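Local atomic coordinates of major capsid protein P2 (PDB entry 2VVF), a protein that forms the outer protein shell of the marine lipid-containing bacteriophage PM2 as a trimeric, double jelly-roll major capsid protein. Residues A[85-90]-A[102-107]; A[26-31]-A[137-142]; A[143-148]-A[259-264]. One frame throughout, in Å; residues are numbered along the deposited sequence.

Interaction 1: A[85-90]-A[102-107]; sequences FVRPEM and RMFALG. With CA (calcium ion), chain G.
Phe104 and Phe85 each receive an aliphatic group of the facing segment over one ring face. The CD methylene of Arg87 lies 3.7 Å from the centroid of the Phe104 ring, over its centre. CD is anti along the chain (chi2 -174°), which carries it over the ring. The guanidinium is far from the ring, so any cation-pi attraction is at most weak; its plane is turned 60° to the ring. Leu106 lies beside Phe85 and points the same way. Its CB sits over the Phe85 ring, offset toward the rim, and its CD2 reaches Phe85 CZ at 3.8 Å.

Met90 crosses Phe104 at about a right angle. Met90 CG meets Phe104 CE2 at 3.7 Å. Its sulfur SD makes an oblique Met-aromatic contact, 4.9 Å from the Phe104 centroid.

Between them, Val86 CG2 touches Ala105 CB at 3.4 Å.

No hydrogen bond crosses between the segments. Polar links lead outward instead. Arg87 NH1 bonds to Thr145 OG1, and Arg102 NH1 forms salt bridges with Asp228 and Glu226 of a second subunit. Ala105 O binds the calcium ion at 2.5 Å, together with the carbonyl oxygens of Pro141 and Trp143.

The loop after strand 80-84 is therefore held against residues 102-107 by dispersion and CH-pi contacts, while one backbone carbonyl beside this apolar packing serves the metal.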
loop_
_atom_site.group_PDB
_atom_site.type_symbol
_atom_site.label_atom_id
_atom_site.label_comp_id
_atom_site.label_asym_id
_atom_site.label_seq_id
_atom_site.Cartn_x
_atom_site.Cartn_y
_atom_site.Cartn_z
ATOM N N PHE A 85 4.702 -10.810 14.488
ATOM C CA PHE A 85 3.652 -10.793 15.496
ATOM C C PHE A 85 2.714 -9.645 15.160
ATOM O O PHE A 85 1.495 -9.808 15.123
ATOM C CB PHE A 85 4.247 -10.657 16.894
ATOM C CG PHE A 85 5.119 -11.813 17.280
ATOM C CD1 PHE A 85 4.564 -13.057 17.529
ATOM C CD2 PHE A 85 6.496 -11.682 17.311
ATOM C CE1 PHE A 85 5.364 -14.137 17.848
ATOM C CE2 PHE A 85 7.301 -12.758 17.629
ATOM C CZ PHE A 85 6.735 -13.987 17.897
ATOM N N VAL A 86 3.303 -8.502 14.835
ATOM C CA VAL A 86 2.532 -7.349 14.397
ATOM C C VAL A 86 2.116 -7.655 12.960
ATOM O O VAL A 86 2.953 -8.016 12.129
ATOM C CB VAL A 86 3.378 -6.062 14.461
ATOM C CG1 VAL A 86 2.768 -4.973 13.591
ATOM C CG2 VAL A 86 3.529 -5.593 15.900
ATOM N N ARG A 87 0.821 -7.554 12.677
ATOM C CA ARG A 87 0.313 -7.840 11.337
ATOM C C ARG A 87 0.243 -6.574 10.487
ATOM O O ARG A 87 -0.642 -5.738 10.662
ATOM C CB ARG A 87 -1.044 -8.541 11.417
ATOM C CG ARG A 87 -1.006 -9.825 12.241
ATOM C CD ARG A 87 -2.329 -10.567 12.191
ATOM N NE ARG A 87 -2.608 -11.096 10.859
ATOM C CZ ARG A 87 -2.745 -12.388 10.579
ATOM N NH1 ARG A 87 -2.630 -13.294 11.539
ATOM N NH2 ARG A 87 -2.999 -12.774 9.336
ATOM N N PRO A 88 1.202 -6.439 9.577
ATOM C CA PRO A 88 1.318 -5.263 8.713
ATOM C C PRO A 88 0.144 -5.025 7.763
ATOM O O PRO A 88 -0.042 -3.913 7.267
ATOM C CB PRO A 88 2.590 -5.546 7.902
ATOM C CG PRO A 88 3.313 -6.633 8.651
ATOM C CD PRO A 88 2.238 -7.445 9.289
ATOM N N GLU A 89 -0.633 -6.070 7.498
ATOM C CA GLU A 89 -1.759 -5.970 6.574
ATOM C C GLU A 89 -3.039 -5.459 7.233
ATOM O O GLU A 89 -4.033 -5.190 6.554
ATOM C CB GLU A 89 -2.018 -7.324 5.907
ATOM C CG GLU A 89 -0.818 -7.894 5.170
ATOM C CD GLU A 89 0.213 -8.498 6.105
ATOM O OE1 GLU A 89 -0.145 -8.832 7.255
ATOM O OE2 GLU A 89 1.381 -8.641 5.687
ATOM N N MET A 90 -3.011 -5.331 8.555
ATOM C CA MET A 90 -4.177 -4.871 9.302
ATOM C C MET A 90 -4.608 -3.456 8.931
ATOM O O MET A 90 -3.774 -2.576 8.715
ATOM C CB MET A 90 -3.925 -4.964 10.808
ATOM C CG MET A 90 -3.660 -6.375 11.311
ATOM S SD MET A 90 -4.787 -7.596 10.613
ATOM C CE MET A 90 -6.324 -7.136 11.393
ATOM N N ARG A 102 -0.270 -3.129 15.284
ATOM C CA ARG A 102 0.539 -3.285 16.491
ATOM C C ARG A 102 -0.187 -4.060 17.585
ATOM O O ARG A 102 0.442 -4.600 18.496
ATOM C CB ARG A 102 0.975 -1.915 17.022
ATOM C CG ARG A 102 1.715 -1.056 16.007
ATOM C CD ARG A 102 1.836 0.380 16.485
ATOM N NE ARG A 102 2.976 1.062 15.882
ATOM C CZ ARG A 102 3.194 2.370 15.972
ATOM N NH1 ARG A 102 4.257 2.908 15.391
ATOM N NH2 ARG A 102 2.346 3.137 16.643
ATOM N N MET A 103 -1.511 -4.111 17.497
ATOM C CA MET A 103 -2.315 -4.813 18.490
ATOM C C MET A 103 -2.013 -6.309 18.550
ATOM O O MET A 103 -2.440 -6.999 19.474
ATOM C CB MET A 103 -3.805 -4.572 18.235
ATOM C CG MET A 103 -4.657 -5.829 18.226
ATOM S SD MET A 103 -6.410 -5.454 17.978
ATOM C CE MET A 103 -6.901 -6.814 16.923
ATOM N N PHE A 104 -1.263 -6.802 17.570
ATOM C CA PHE A 104 -0.912 -8.219 17.517
ATOM C C PHE A 104 0.490 -8.494 18.044
ATOM O O PHE A 104 0.913 -9.649 18.124
ATOM C CB PHE A 104 -1.050 -8.753 16.092
ATOM C CG PHE A 104 -2.471 -8.876 15.627
ATOM C CD1 PHE A 104 -3.181 -10.045 15.832
ATOM C CD2 PHE A 104 -3.098 -7.821 14.988
ATOM C CE1 PHE A 104 -4.490 -10.159 15.407
ATOM C CE2 PHE A 104 -4.406 -7.930 14.559
ATOM C CZ PHE A 104 -5.103 -9.100 14.767
ATOM N N ALA A 105 1.209 -7.434 18.401
ATOM C CA ALA A 105 2.567 -7.569 18.917
ATOM C C ALA A 105 2.613 -8.498 20.128
ATOM O O ALA A 105 1.652 -8.584 20.896
ATOM C CB ALA A 105 3.147 -6.207 19.263
ATOM N N LEU A 106 3.737 -9.189 20.295
ATOM C CA LEU A 106 3.904 -10.117 21.406
ATOM C C LEU A 106 4.366 -9.432 22.687
ATOM O O LEU A 106 5.565 -9.359 22.965
ATOM C CB LEU A 106 4.877 -11.235 21.029
ATOM C CG LEU A 106 5.216 -12.242 22.130
ATOM C CD1 LEU A 106 3.946 -12.836 22.720
ATOM C CD2 LEU A 106 6.123 -13.334 21.590
ATOM N N GLY A 107 3.411 -8.946 23.473
ATOM C CA GLY A 107 3.724 -8.314 24.748
ATOM C C GLY A 107 4.122 -9.425 25.710
ATOM O O GLY A 107 3.616 -10.543 25.611
HETATM CA CA CA G . -0.708 -8.210 21.743
#

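Interaction 2: A[26-31]-A[137-142]; sequences GQTYEV and VGTAPS. With CA (calcium ion), chain G.
Thr28 reaches across to Val137 and Thr139, and its hydroxyl is the polar centre of this contact. Its CB points toward the loop and lies 3.1 Å from Val137 O. At the next atom the side chain branches. OG1 stands beside the backbone N and anti to the carbonyl carbon (chi1 -67°). From there Thr28 OG1 donates a hydrogen bond of 2.7 Å to Val137 O. The donor is tilted 25° from the carbonyl plane. Thr139 OG1 lies 2.9 Å from Thr28 OG1 and may donate to it, with Ala140 O as a weaker alternative. If it does, the Thr28 hydroxyl joins a carbonyl and a second hydroxyl two residues further on. The other branch of Thr28, the methyl CG2, packs against Ala105 CB.

The two threonine side chains cross obliquely. Thr139 OG1 sits between its own backbone N and carbonyl carbon (chi1 68°), which brings it up to Thr28.

The backbones come close at the start of the loop. Gly138 CA makes a CA-H...O contact of 3.4 Å with Gly26 O. Gln27 bends at chi2, and its OE1 ends 3.6 Å from Gly138 N, without a hydrogen bond.

Beyond the touching residues, Pro141 O binds the calcium ion at 2.6 Å and completes the set of three carbonyl ligands.

The arrangement belongs to the junction of a double jelly-roll capsid protein. The connection from the first jelly roll to the second is tied to the start of strand 28-37 in the first before it supplies a ligand to the calcium site.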
loop_
_atom_site.group_PDB
_atom_site.type_symbol
_atom_site.label_atom_id
_atom_site.label_comp_id
_atom_site.label_asym_id
_atom_site.label_seq_id
_atom_site.Cartn_x
_atom_site.Cartn_y
_atom_site.Cartn_z
ATOM N N GLY A 26 9.597 -8.534 29.725
ATOM C CA GLY A 26 9.612 -7.121 30.081
ATOM C C GLY A 26 9.068 -6.208 28.987
ATOM O O GLY A 26 8.290 -5.295 29.265
ATOM N N GLN A 27 9.491 -6.442 27.748
ATOM C CA GLN A 27 9.068 -5.600 26.630
ATOM C C GLN A 27 8.126 -6.290 25.650
ATOM O O GLN A 27 7.607 -7.371 25.922
ATOM C CB GLN A 27 10.286 -5.041 25.888
ATOM C CG GLN A 27 11.427 -4.615 26.800
ATOM C CD GLN A 27 11.430 -3.122 27.073
ATOM O OE1 GLN A 27 10.379 -2.513 27.272
ATOM N NE2 GLN A 27 12.616 -2.526 27.086
ATOM N N THR A 28 7.913 -5.645 24.507
ATOM C CA THR A 28 7.036 -6.166 23.465
ATOM C C THR A 28 7.839 -6.549 22.226
ATOM O O THR A 28 8.672 -5.778 21.754
ATOM C CB THR A 28 5.942 -5.146 23.105
ATOM O OG1 THR A 28 5.048 -4.986 24.214
ATOM C CG2 THR A 28 5.162 -5.605 21.883
ATOM N N TYR A 29 7.577 -7.740 21.698
ATOM C CA TYR A 29 8.259 -8.214 20.499
ATOM C C TYR A 29 7.342 -8.070 19.292
ATOM O O TYR A 29 6.358 -8.798 19.156
ATOM C CB TYR A 29 8.676 -9.680 20.658
ATOM C CG TYR A 29 9.754 -9.903 21.692
ATOM C CD1 TYR A 29 11.099 -9.832 21.350
ATOM C CD2 TYR A 29 9.428 -10.181 23.014
ATOM C CE1 TYR A 29 12.088 -10.031 22.296
ATOM C CE2 TYR A 29 10.409 -10.386 23.965
ATOM C CZ TYR A 29 11.737 -10.308 23.602
ATOM O OH TYR A 29 12.719 -10.508 24.545
ATOM N N GLU A 30 7.665 -7.125 18.418
ATOM C CA GLU A 30 6.871 -6.896 17.219
ATOM C C GLU A 30 7.274 -7.869 16.117
ATOM O O GLU A 30 6.421 -8.440 15.433
ATOM C CB GLU A 30 7.047 -5.457 16.737
ATOM C CG GLU A 30 6.875 -4.418 17.830
ATOM C CD GLU A 30 6.709 -3.017 17.278
ATOM O OE1 GLU A 30 7.119 -2.779 16.123
ATOM O OE2 GLU A 30 6.170 -2.152 18.000
ATOM N N VAL A 31 8.581 -8.051 15.953
ATOM C CA VAL A 31 9.115 -8.959 14.944
ATOM C C VAL A 31 10.399 -9.615 15.431
ATOM O O VAL A 31 11.200 -8.996 16.134
ATOM C CB VAL A 31 9.354 -8.247 13.596
ATOM C CG1 VAL A 31 9.730 -9.257 12.525
ATOM C CG2 VAL A 31 8.128 -7.450 13.180
ATOM N N VAL A 137 7.887 -0.770 23.689
ATOM C CA VAL A 137 7.473 -0.733 25.087
ATOM C C VAL A 137 6.640 -1.948 25.497
ATOM O O VAL A 137 5.838 -2.461 24.715
ATOM C CB VAL A 137 6.788 0.597 25.455
ATOM C CG1 VAL A 137 5.320 0.563 25.078
ATOM C CG2 VAL A 137 6.962 0.891 26.938
ATOM N N GLY A 138 6.849 -2.406 26.728
ATOM C CA GLY A 138 6.163 -3.583 27.251
ATOM C C GLY A 138 4.643 -3.469 27.321
ATOM O O GLY A 138 4.096 -2.420 27.659
ATOM N N THR A 139 3.977 -4.580 27.019
ATOM C CA THR A 139 2.522 -4.679 27.073
ATOM C C THR A 139 2.185 -6.121 27.430
ATOM O O THR A 139 3.026 -7.010 27.285
ATOM C CB THR A 139 1.872 -4.300 25.723
ATOM O OG1 THR A 139 2.192 -5.291 24.736
ATOM C CG2 THR A 139 2.360 -2.942 25.251
ATOM N N ALA A 140 0.962 -6.358 27.889
ATOM C CA ALA A 140 0.541 -7.716 28.212
ATOM C C ALA A 140 0.461 -8.482 26.897
ATOM O O ALA A 140 0.419 -7.869 25.831
ATOM C CB ALA A 140 -0.814 -7.700 28.899
ATOM N N PRO A 141 0.464 -9.812 26.967
ATOM C CA PRO A 141 0.373 -10.628 25.764
ATOM C C PRO A 141 -0.818 -10.160 24.928
ATOM O O PRO A 141 -0.692 -9.936 23.725
ATOM C CB PRO A 141 0.130 -12.028 26.323
ATOM C CG PRO A 141 0.873 -12.029 27.623
ATOM C CD PRO A 141 0.894 -10.604 28.134
ATOM N N SER A 142 -1.954 -9.963 25.589
ATOM C CA SER A 142 -3.159 -9.460 24.936
ATOM C C SER A 142 -3.523 -10.191 23.639
ATOM O O SER A 142 -3.386 -11.412 23.542
ATOM C CB SER A 142 -3.028 -7.955 24.690
ATOM O OG SER A 142 -4.165 -7.438 24.026
HETATM CA CA CA G . -0.708 -8.210 21.743
#

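Interaction 3: A[143-148]-A[259-264]; sequences WLTMRR and EYMGVW. With CA (calcium ion), chain G.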
loop_
_atom_site.group_PDB
_atom_site.type_symbol
_atom_site.label_atom_id
_atom_site.label_comp_id
_atom_site.label_asym_id
_atom_site.label_seq_id
_atom_site.Cartn_x
_atom_site.Cartn_y
_atom_site.Cartn_z
ATOM N N TRP A 143 -4.009 -9.438 22.656
ATOM C CA TRP A 143 -4.411 -10.001 21.368
ATOM C C TRP A 143 -3.234 -10.619 20.619
ATOM O O TRP A 143 -2.278 -9.929 20.271
ATOM C CB TRP A 143 -5.089 -8.938 20.500
ATOM C CG TRP A 143 -6.583 -8.993 20.562
ATOM C CD1 TRP A 143 -7.394 -8.301 21.414
ATOM C CD2 TRP A 143 -7.443 -9.822 19.771
ATOM N NE1 TRP A 143 -8.709 -8.640 21.195
ATOM C CE2 TRP A 143 -8.765 -9.574 20.194
ATOM C CE3 TRP A 143 -7.225 -10.740 18.741
ATOM C CZ2 TRP A 143 -9.862 -10.210 19.620
ATOM C CZ3 TRP A 143 -8.316 -11.374 18.176
ATOM C CH2 TRP A 143 -9.619 -11.105 18.615
ATOM N N LEU A 144 -3.320 -11.919 20.364
ATOM C CA LEU A 144 -2.260 -12.638 19.667
ATOM C C LEU A 144 -2.832 -13.569 18.604
ATOM O O LEU A 144 -3.986 -13.987 18.689
ATOM C CB LEU A 144 -1.451 -13.467 20.670
ATOM C CG LEU A 144 -0.113 -12.927 21.181
ATOM C CD1 LEU A 144 -0.059 -11.415 21.101
ATOM C CD2 LEU A 144 0.144 -13.401 22.603
ATOM N N THR A 145 -2.006 -13.910 17.619
ATOM C CA THR A 145 -2.393 -14.850 16.571
ATOM C C THR A 145 -1.983 -16.239 17.050
ATOM O O THR A 145 -0.845 -16.443 17.476
ATOM C CB THR A 145 -1.709 -14.519 15.230
ATOM O OG1 THR A 145 -2.185 -13.261 14.740
ATOM C CG2 THR A 145 -2.000 -15.602 14.202
ATOM N N MET A 146 -2.914 -17.187 17.008
ATOM C CA MET A 146 -2.629 -18.542 17.464
ATOM C C MET A 146 -2.788 -19.561 16.345
ATOM O O MET A 146 -3.887 -20.046 16.084
ATOM C CB MET A 146 -3.513 -18.904 18.659
ATOM C CG MET A 146 -3.205 -18.093 19.905
ATOM S SD MET A 146 -4.663 -17.747 20.893
ATOM C CE MET A 146 -4.093 -16.336 21.863
ATOM N N ARG A 147 -1.680 -19.871 15.683
ATOM C CA ARG A 147 -1.675 -20.822 14.577
ATOM C C ARG A 147 -1.766 -22.254 15.098
ATOM O O ARG A 147 -0.891 -22.715 15.832
ATOM C CB ARG A 147 -0.408 -20.637 13.741
ATOM C CG ARG A 147 -0.404 -21.372 12.415
ATOM C CD ARG A 147 1.019 -21.509 11.887
ATOM N NE ARG A 147 1.057 -21.807 10.458
ATOM C CZ ARG A 147 1.199 -23.028 9.956
ATOM N NH1 ARG A 147 1.312 -24.070 10.768
ATOM N NH2 ARG A 147 1.223 -23.209 8.643
ATOM N N ARG A 148 -2.837 -22.949 14.720
ATOM C CA ARG A 148 -3.058 -24.323 15.164
ATOM C C ARG A 148 -3.019 -25.323 14.012
ATOM O O ARG A 148 -3.429 -25.018 12.891
ATOM C CB ARG A 148 -4.372 -24.443 15.936
ATOM C CG ARG A 148 -4.335 -23.814 17.319
ATOM C CD ARG A 148 -2.974 -24.000 17.977
ATOM N NE ARG A 148 -2.724 -22.991 19.002
ATOM C CZ ARG A 148 -3.276 -23.000 20.210
ATOM N NH1 ARG A 148 -4.103 -23.976 20.555
ATOM N NH2 ARG A 148 -2.999 -22.036 21.075
ATOM N N GLU A 259 -5.837 -20.217 11.710
ATOM C CA GLU A 259 -5.263 -19.050 12.366
ATOM C C GLU A 259 -6.288 -18.438 13.311
ATOM O O GLU A 259 -7.164 -17.683 12.889
ATOM C CB GLU A 259 -4.827 -18.014 11.328
ATOM C CG GLU A 259 -3.631 -18.437 10.494
ATOM C CD GLU A 259 -3.162 -17.343 9.557
ATOM O OE1 GLU A 259 -2.541 -16.372 10.038
ATOM O OE2 GLU A 259 -3.422 -17.449 8.340
ATOM N N TYR A 260 -6.190 -18.789 14.588
ATOM C CA TYR A 260 -7.104 -18.268 15.593
ATOM C C TYR A 260 -6.608 -16.917 16.094
ATOM O O TYR A 260 -5.461 -16.539 15.859
ATOM C CB TYR A 260 -7.223 -19.242 16.768
ATOM C CG TYR A 260 -7.984 -20.509 16.450
ATOM C CD1 TYR A 260 -9.371 -20.543 16.510
ATOM C CD2 TYR A 260 -7.312 -21.679 16.114
ATOM C CE1 TYR A 260 -10.066 -21.705 16.232
ATOM C CE2 TYR A 260 -8.001 -22.843 15.835
ATOM C CZ TYR A 260 -9.375 -22.850 15.893
ATOM O OH TYR A 260 -10.062 -24.007 15.614
ATOM N N MET A 261 -7.479 -16.201 16.795
ATOM C CA MET A 261 -7.141 -14.899 17.352
ATOM C C MET A 261 -7.935 -14.674 18.633
ATOM O O MET A 261 -9.094 -15.074 18.732
ATOM C CB MET A 261 -7.481 -13.787 16.355
ATOM C CG MET A 261 -6.556 -13.697 15.157
ATOM S SD MET A 261 -7.070 -12.389 14.023
ATOM C CE MET A 261 -8.840 -12.645 13.987
ATOM N N GLY A 262 -7.316 -14.014 19.603
ATOM C CA GLY A 262 -7.980 -13.726 20.865
ATOM C C GLY A 262 -6.983 -13.188 21.888
ATOM O O GLY A 262 -5.781 -13.238 21.673
ATOM N N VAL A 263 -7.496 -12.653 22.985
ATOM C CA VAL A 263 -6.692 -12.127 24.079
ATOM C C VAL A 263 -6.125 -13.325 24.815
ATOM O O VAL A 263 -6.862 -14.170 25.337
ATOM C CB VAL A 263 -7.533 -11.232 25.037
ATOM C CG1 VAL A 263 -6.724 -10.790 26.221
ATOM C CG2 VAL A 263 -8.151 -10.046 24.297
ATOM N N TRP A 264 -4.803 -13.407 24.817
ATOM C CA TRP A 264 -4.124 -14.506 25.467
ATOM C C TRP A 264 -4.486 -14.604 26.941
ATOM O O TRP A 264 -4.510 -13.606 27.662
ATOM C CB TRP A 264 -2.611 -14.388 25.298
ATOM C CG TRP A 264 -1.876 -15.593 25.801
ATOM C CD1 TRP A 264 -1.657 -16.761 25.129
ATOM C CD2 TRP A 264 -1.292 -15.763 27.101
ATOM N NE1 TRP A 264 -0.959 -17.641 25.922
ATOM C CE2 TRP A 264 -0.722 -17.052 27.137
ATOM C CE3 TRP A 264 -1.187 -14.946 28.232
ATOM C CZ2 TRP A 264 -0.058 -17.543 28.259
ATOM C CZ3 TRP A 264 -0.529 -15.437 29.346
ATOM C CH2 TRP A 264 0.026 -16.724 29.351
HETATM CA CA CA G . -0.708 -8.210 21.743
#
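Trp143 lays one face of its indole over the backbone of Gly262. Gly262 CA is 3.7 Å from the centroid of the six-membered ring, 16° off its normal. Val263 crosses Trp143 at about a right angle, with CG2 3.5 Å from Trp143 NE1. This is the solvent side: Val263 is exposed and Trp143 partly so. Next to it the bond from Gly262 N to Leu144 O is looser, weak at 3.5 Å, though its return, Leu144 N to Gly262 O, is 3.1 Å long.

The antiparallel pairing tightens further into the sheet. Met146 N bonds to Tyr260 O at 2.9 Å and is nearly straight (175°), with Tyr260 N to Met146 O at 3.0 Å. Met146 and Tyr260 are buried on the same face as Leu144. Tyr260 CG stands beside the backbone N, anti to the carbonyl carbon (chi1 -71°), and the ring edge faces Met146 O. The Met146 methyl CE reaches the edge of the Trp264 ring, 4.1 Å from CD1. The Arg148 side chain crosses that of Tyr260 at about a right angle.

The buried pairs are joined by backbone bonds, the exposed end mainly by packing on the Trp143 indole; Trp143 O serves the metal at 2.8 Å.

From the N terminus, residues 26-31 come first. Interaction 2 closes a loop of about a hundred residues that takes in most of the first jelly roll. Interaction 1 is nested inside that loop and closes a short excursion holding helix 97-102. Interaction 3 follows in series and closes the second jelly roll, joining its first and last strands. Interactions 1 and 2 share a sheet, where Leu106 O and Tyr29 N probably pair. Arg87 reaches from interaction 1 to Thr145 of interaction 3; its pairing with Glu259 is long and weak. Ser142 O probably bonds to Trp264 N. All three interactions meet at the calcium ion, between both jelly rolls and their connection.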